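Local coordinates for Rod shape-determining protein (MreC) (Helicobacter pylori, PDB 5LP5) that probably acts as a scaffold of the cell-wall elongation machinery, forming a complex with the penicillin-binding protein PBP2 to maintain rod shape, at residues C[194-199]-C[207-212]. Sequence-based numbering, arbitrary orientation.
Sequences QVLTSG and GVFVGE
Val195 O accepts two backbone bonds, from Val210 N at 2.9 Å in the carbonyl plane and a weak one from Gly211 N at 3.4 Å. Val195 N donates a hydrogen bond to Gly211 O at 2.8 Å, lying above the carbonyl plane. Two residues thus face one, which is a classic beta bulge. Next along, Thr197 N bonds to Val208 O, and Gly207 N reaches Thr197 O at 2.9 Å, nearly straight (171°). Thr197 OG1 lies between its own backbone N and carbonyl carbon (chi1 60°). There it accepts a hydrogen bond from Val208 N at 3.0 Å and also bonds to Gly205 O in the connecting loop. The pairing forms the antiparallel hairpin of strands 194-197 and 209-218, within the second of the two beta barrels of MreC. Gln194, Leu196 and Phe209 share one face of the hairpin. The Gln194 chain bends at chi2, and NE2 comes 3.7 Å from Phe209 CE1, with amide and ring planes 50° apart. Leu196 CD2 lies alongside the other strand, near Phe209 CA. The side chains of Val195 and Val210 cross obliquely, CG1 of the first 4.0 Å from CB of the second. Farther out, Val159 of strand 158-161 and Leu227 of strand 223-228 pack against both valines.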
ATOM      1  N   GLN C 194      -3.427  -7.442  24.036  1.00 32.49           N
ATOM      2  CA  GLN C 194      -4.668  -8.165  23.980  1.00 31.42           C
ATOM      3  C   GLN C 194      -5.260  -8.258  22.564  1.00 27.98           C
ATOM      4  O   GLN C 194      -5.230  -7.294  21.785  1.00 28.21           O
ATOM      5  CB  GLN C 194      -5.691  -7.508  24.882  1.00 35.31           C
ATOM      6  CG  GLN C 194      -5.529  -7.856  26.360  1.00 40.36           C
ATOM      7  CD  GLN C 194      -6.873  -7.959  27.049  1.00 43.90           C
ATOM      8  OE1 GLN C 194      -7.833  -7.260  26.681  1.00 44.53           O
ATOM      9  NE2 GLN C 194      -6.963  -8.856  28.040  1.00 48.31           N
ATOM     10  N   VAL C 195      -5.804  -9.438  22.265  1.00 24.46           N
ATOM     11  CA  VAL C 195      -6.509  -9.677  21.011  1.00 22.30           C
ATOM     12  C   VAL C 195      -7.965 -10.062  21.325  1.00 21.16           C
ATOM     13  O   VAL C 195      -8.219 -11.023  22.050  1.00 21.12           O
ATOM     14  CB  VAL C 195      -5.818 -10.794  20.223  1.00 21.57           C
ATOM     15  CG1 VAL C 195      -6.578 -11.115  18.952  1.00 21.53           C
ATOM     16  CG2 VAL C 195      -4.408 -10.374  19.886  1.00 22.02           C
ATOM     17  N   LEU C 196      -8.907  -9.306  20.777  1.00 21.16           N
ATOM     18  CA  LEU C 196     -10.337  -9.497  21.053  1.00 21.16           C
ATOM     19  C   LEU C 196     -11.103  -9.707  19.757  1.00 20.89           C
ATOM     20  O   LEU C 196     -10.673  -9.237  18.706  1.00 20.88           O
ATOM     21  CB  LEU C 196     -10.924  -8.263  21.721  1.00 21.88           C
ATOM     22  CG  LEU C 196     -10.217  -7.817  22.982  1.00 22.49           C
ATOM     23  CD1 LEU C 196     -10.590  -6.390  23.407  1.00 23.42           C
ATOM     24  CD2 LEU C 196     -10.469  -8.850  24.073  1.00 22.53           C
ATOM     25  N   THR C 197     -12.256 -10.369  19.834  1.00 20.87           N
ATOM     26  CA  THR C 197     -13.097 -10.476  18.659  1.00 20.93           C
ATOM     27  C   THR C 197     -13.542  -9.071  18.240  1.00 21.55           C
ATOM     28  O   THR C 197     -13.874  -8.238  19.083  1.00 22.05           O
ATOM     29  CB  THR C 197     -14.329 -11.347  18.934  1.00 21.07           C
ATOM     30  OG1 THR C 197     -15.100 -10.768  19.986  1.00 21.58           O
ATOM     31  CG2 THR C 197     -13.939 -12.731  19.333  1.00 20.67           C
ATOM     32  N   SER C 198     -13.547  -8.808  16.946  1.00 21.77           N
ATOM     33  CA  SER C 198     -13.850  -7.453  16.436  1.00 23.74           C
ATOM     34  C   SER C 198     -15.350  -7.213  16.388  1.00 24.67           C
ATOM     35  O   SER C 198     -15.814  -6.090  16.444  1.00 24.21           O
ATOM     36  CB  SER C 198     -13.303  -7.267  15.022  1.00 24.03           C
ATOM     37  OG  SER C 198     -14.222  -7.768  14.073  1.00 25.20           O
ATOM     38  N   GLY C 199     -16.109  -8.283  16.261  1.00 25.84           N
ATOM     39  CA  GLY C 199     -17.563  -8.161  16.211  1.00 27.63           C
ATOM     40  C   GLY C 199     -18.051  -7.586  14.886  1.00 28.80           C
ATOM     41  O   GLY C 199     -19.141  -7.053  14.794  1.00 30.54           O
ATOM     42  N   GLY C 207     -15.339  -7.759  21.520  1.00 23.17           N
ATOM     43  CA  GLY C 207     -14.728  -7.703  22.843  1.00 23.33           C
ATOM     44  C   GLY C 207     -14.521  -9.010  23.586  1.00 22.90           C
ATOM     45  O   GLY C 207     -14.098  -8.998  24.723  1.00 23.27           O
ATOM     46  N   VAL C 208     -14.799 -10.136  22.947  1.00 22.32           N
ATOM     47  CA  VAL C 208     -14.547 -11.431  23.558  1.00 22.05           C
ATOM     48  C   VAL C 208     -13.075 -11.723  23.465  1.00 21.60           C
ATOM     49  O   VAL C 208     -12.461 -11.437  22.444  1.00 21.21           O
ATOM     50  CB  VAL C 208     -15.340 -12.542  22.868  1.00 21.81           C
ATOM     51  CG1 VAL C 208     -15.041 -13.881  23.495  1.00 21.72           C
ATOM     52  CG2 VAL C 208     -16.827 -12.262  22.964  1.00 22.48           C
ATOM     53  N   PHE C 209     -12.494 -12.289  24.515  1.00 21.85           N
ATOM     54  CA  PHE C 209     -11.038 -12.489  24.589  1.00 21.76           C
ATOM     55  C   PHE C 209     -10.591 -13.638  23.681  1.00 21.20           C
ATOM     56  O   PHE C 209     -11.228 -14.680  23.606  1.00 21.12           O
ATOM     57  CB  PHE C 209     -10.582 -12.764  26.016  1.00 22.53           C
ATOM     58  CG  PHE C 209      -9.101 -13.005  26.163  1.00 22.74           C
ATOM     59  CD1 PHE C 209      -8.226 -11.938  26.226  1.00 23.09           C
ATOM     60  CD2 PHE C 209      -8.586 -14.285  26.265  1.00 22.82           C
ATOM     61  CE1 PHE C 209      -6.846 -12.145  26.376  1.00 23.52           C
ATOM     62  CE2 PHE C 209      -7.218 -14.501  26.403  1.00 23.26           C
ATOM     63  CZ  PHE C 209      -6.343 -13.423  26.459  1.00 23.61           C
ATOM     64  N   VAL C 210      -9.487 -13.432  22.984  1.00 20.98           N
ATOM     65  CA  VAL C 210      -8.926 -14.457  22.123  1.00 21.00           C
ATOM     66  C   VAL C 210      -7.557 -14.893  22.607  1.00 22.04           C
ATOM     67  O   VAL C 210      -7.337 -16.094  22.817  1.00 21.68           O
ATOM     68  CB  VAL C 210      -8.820 -13.969  20.673  1.00 20.85           C
ATOM     69  CG1 VAL C 210      -8.177 -15.029  19.808  1.00 20.90           C
ATOM     70  CG2 VAL C 210     -10.206 -13.683  20.142  1.00 21.02           C
ATOM     71  N   GLY C 211      -6.650 -13.919  22.769  1.00 23.06           N
ATOM     72  CA  GLY C 211      -5.257 -14.205  23.168  1.00 24.67           C
ATOM     73  C   GLY C 211      -4.383 -12.971  23.216  1.00 26.22           C
ATOM     74  O   GLY C 211      -4.889 -11.864  23.292  1.00 27.09           O
ATOM     75  N   GLU C 212      -3.076 -13.168  23.193  1.00 28.58           N
ATOM     76  CA  GLU C 212      -2.114 -12.067  23.275  1.00 31.55           C
ATOM     77  C   GLU C 212      -1.023 -12.255  22.235  1.00 29.23           C
ATOM     78  O   GLU C 212      -0.635 -13.380  21.941  1.00 28.62           O
ATOM     79  CB  GLU C 212      -1.458 -12.017  24.666  1.00 37.04           C
ATOM     80  CG  GLU C 212      -2.438 -11.757  25.802  1.00 42.06           C
ATOM     81  CD  GLU C 212      -1.869 -11.916  27.192  1.00 48.43           C
ATOM     82  OE1 GLU C 212      -0.615 -11.788  27.354  1.00 51.57           O
ATOM     83  OE2 GLU C 212      -2.723 -12.133  28.100  1.00 49.92           O
TER